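Local coordinates for protein putative esterase (Bacteroides intestinalis DSM 17393, PDB 5VOL) that hydrolyses ferulic acid esters of arabinoxylan as a carbohydrate esterase of family 1, acting together with xylanases, and binds calcium, at residues R246-G251 against H258-Q263. Sequence-based numbering, arbitrary orientation.
Sequences RVRDGG and HSALYQ. With CA (calcium ion), chain Q.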
loop_
_atom_site.group_PDB
_atom_site.type_symbol
_atom_site.label_atom_id
_atom_site.label_comp_id
_atom_site.label_asym_id
_atom_site.label_seq_id
_atom_site.Cartn_x
_atom_site.Cartn_y
_atom_site.Cartn_z
ATOM N N ARG C 246 -3.050 8.502 11.370
ATOM C CA ARG C 246 -2.769 7.124 10.974
ATOM C C ARG C 246 -2.007 6.406 12.062
ATOM O O ARG C 246 -1.041 6.931 12.587
ATOM C CB ARG C 246 -1.954 7.054 9.674
ATOM C CG ARG C 246 -2.537 7.889 8.518
ATOM C CD ARG C 246 -3.773 7.254 7.855
ATOM N NE ARG C 246 -4.214 8.134 6.778
ATOM C CZ ARG C 246 -5.112 9.103 6.924
ATOM N NH1 ARG C 246 -5.710 9.287 8.096
ATOM N NH2 ARG C 246 -5.421 9.888 5.894
ATOM N N VAL C 247 -2.433 5.189 12.370
ATOM C CA VAL C 247 -1.655 4.322 13.235
ATOM C C VAL C 247 -1.311 3.132 12.358
ATOM O O VAL C 247 -2.190 2.350 12.008
ATOM C CB VAL C 247 -2.433 3.890 14.483
ATOM C CG1 VAL C 247 -1.611 2.891 15.319
ATOM C CG2 VAL C 247 -2.858 5.122 15.310
ATOM N N ARG C 248 -0.049 3.050 11.945
ATOM C CA ARG C 248 0.415 1.946 11.118
ATOM C C ARG C 248 1.171 0.934 11.969
ATOM O O ARG C 248 1.452 1.200 13.139
ATOM C CB ARG C 248 1.292 2.470 9.990
ATOM C CG ARG C 248 0.568 3.521 9.142
ATOM C CD ARG C 248 1.437 4.009 7.995
ATOM N NE ARG C 248 2.494 4.926 8.416
ATOM C CZ ARG C 248 3.796 4.680 8.323
ATOM N NH1 ARG C 248 4.237 3.521 7.860
ATOM N NH2 ARG C 248 4.671 5.605 8.699
ATOM N N ASP C 249 1.488 -0.224 11.397
ATOM C CA ASP C 249 2.318 -1.197 12.105
ATOM C C ASP C 249 3.715 -0.615 12.398
ATOM O O ASP C 249 4.366 -0.059 11.518
ATOM C CB ASP C 249 2.451 -2.488 11.296
ATOM C CG ASP C 249 3.098 -3.624 12.097
ATOM O OD1 ASP C 249 2.907 -3.689 13.333
ATOM O OD2 ASP C 249 3.786 -4.461 11.487
ATOM N N GLY C 250 4.174 -0.761 13.634
ATOM C CA GLY C 250 5.556 -0.455 13.940
ATOM C C GLY C 250 5.795 0.342 15.205
ATOM O O GLY C 250 4.870 0.729 15.910
ATOM N N GLY C 251 7.065 0.610 15.476
ATOM C CA GLY C 251 7.434 1.356 16.662
ATOM C C GLY C 251 8.258 2.594 16.375
ATOM O O GLY C 251 8.159 3.204 15.310
ATOM N N HIS C 258 11.199 6.460 7.589
ATOM C CA HIS C 258 11.435 6.420 6.144
ATOM C C HIS C 258 10.126 6.186 5.350
ATOM O O HIS C 258 9.834 6.885 4.375
ATOM C CB HIS C 258 12.461 5.335 5.800
ATOM C CG HIS C 258 12.412 4.894 4.372
ATOM N ND1 HIS C 258 11.727 3.767 3.956
ATOM C CD2 HIS C 258 12.964 5.421 3.254
ATOM C CE1 HIS C 258 11.841 3.636 2.651
ATOM N NE2 HIS C 258 12.595 4.624 2.198
ATOM N N SER C 259 9.337 5.201 5.764
ATOM C CA SER C 259 8.085 4.923 5.075
ATOM C C SER C 259 7.107 6.104 5.227
ATOM O O SER C 259 6.302 6.362 4.337
ATOM C CB SER C 259 7.467 3.613 5.584
ATOM O OG SER C 259 7.114 3.708 6.948
ATOM N N ALA C 260 7.211 6.848 6.333
ATOM C CA ALA C 260 6.374 8.025 6.538
ATOM C C ALA C 260 6.595 9.080 5.452
ATOM O O ALA C 260 5.671 9.807 5.076
ATOM C CB ALA C 260 6.639 8.640 7.949
ATOM N N LEU C 261 7.816 9.169 4.941
ATOM C CA LEU C 261 8.114 10.114 3.862
ATOM C C LEU C 261 7.228 9.938 2.650
ATOM O O LEU C 261 6.901 10.909 1.975
ATOM C CB LEU C 261 9.568 9.981 3.415
ATOM C CG LEU C 261 10.603 10.696 4.265
ATOM C CD1 LEU C 261 11.972 10.443 3.659
ATOM C CD2 LEU C 261 10.301 12.201 4.297
ATOM N N TYR C 262 6.862 8.690 2.360
ATOM C CA TYR C 262 6.040 8.392 1.201
ATOM C C TYR C 262 4.615 8.910 1.364
ATOM O O TYR C 262 3.887 9.060 0.383
ATOM C CB TYR C 262 6.046 6.876 0.920
ATOM C CG TYR C 262 7.283 6.424 0.168
ATOM C CD1 TYR C 262 7.313 6.464 -1.218
ATOM C CD2 TYR C 262 8.429 5.982 0.840
ATOM C CE1 TYR C 262 8.425 6.065 -1.924
ATOM C CE2 TYR C 262 9.564 5.581 0.138
ATOM C CZ TYR C 262 9.543 5.625 -1.251
ATOM O OH TYR C 262 10.630 5.237 -1.990
ATOM N N GLN C 263 4.213 9.207 2.592
ATOM C CA GLN C 263 2.936 9.891 2.813
ATOM C C GLN C 263 3.135 11.400 2.990
ATOM O O GLN C 263 2.326 12.222 2.516
ATOM C CB GLN C 263 2.226 9.299 4.029
ATOM C CG GLN C 263 1.663 7.918 3.737
ATOM C CD GLN C 263 1.624 7.004 4.952
ATOM O OE1 GLN C 263 1.572 5.779 4.802
ATOM N NE2 GLN C 263 1.636 7.588 6.161
HETATM CA CA CA Q . 2.184 -3.888 15.545
HETATM O O HOH W 1 3.945 -5.722 15.494
HETATM O O HOH W 2 1.326 -4.834 17.846
#
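R248 reaches from the loop 246-251 to the helix segment 258-263 and meets S259, A260 and Q263 with its guanidinium end. NH1 donates the one hydrogen bond across the contact, to S259 OG at 3.0 Å, with an N-H...O angle of 152°; the hydroxyl sits at the edge of the guanidinium, tilted 18° from its plane. NH2 passes alongside A260, 3.7 Å from its CB, an oblique approach. Q263 OE1 lies over one guanidinium face, toward its CD/NE end, 3.7 Å from R248 CD, and Q263 NE2 is in contact with R248 NE at 3.6 Å. The two flat groups stand almost perpendicular, so amide and guanidinium do not stack. A bend at chi3 (-75°) in the arginine chain turns its end along the helix toward S259.

The fold is that of an alpha/beta hydrolase: the loop leads from the outermost strand 244-246 of the central sheet into helix 254-271, whose A260 and Q263 side chains touch D218 of strand 214-218. Between the two segments lies H252, which together with S139 and D223 has the geometry of a Ser-His-Asp triad and is probably the catalytic histidine.

Further out, R248 NH2 forms a salt bridge with D218 and a hydrogen bond to Y256 O, and R248 makes a cation-pi contact with Y256, while S259 OG also bonds to the carbonyl of E255 and Q263 NE2 to Y160 OH. One residue along the loop, D249 OD1 binds a calcium ion at 2.3 Å. D221 and D222 of the same chain and two waters are further ligands, and Q244 of a second subunit binds the same ion, which so bridges two subunits.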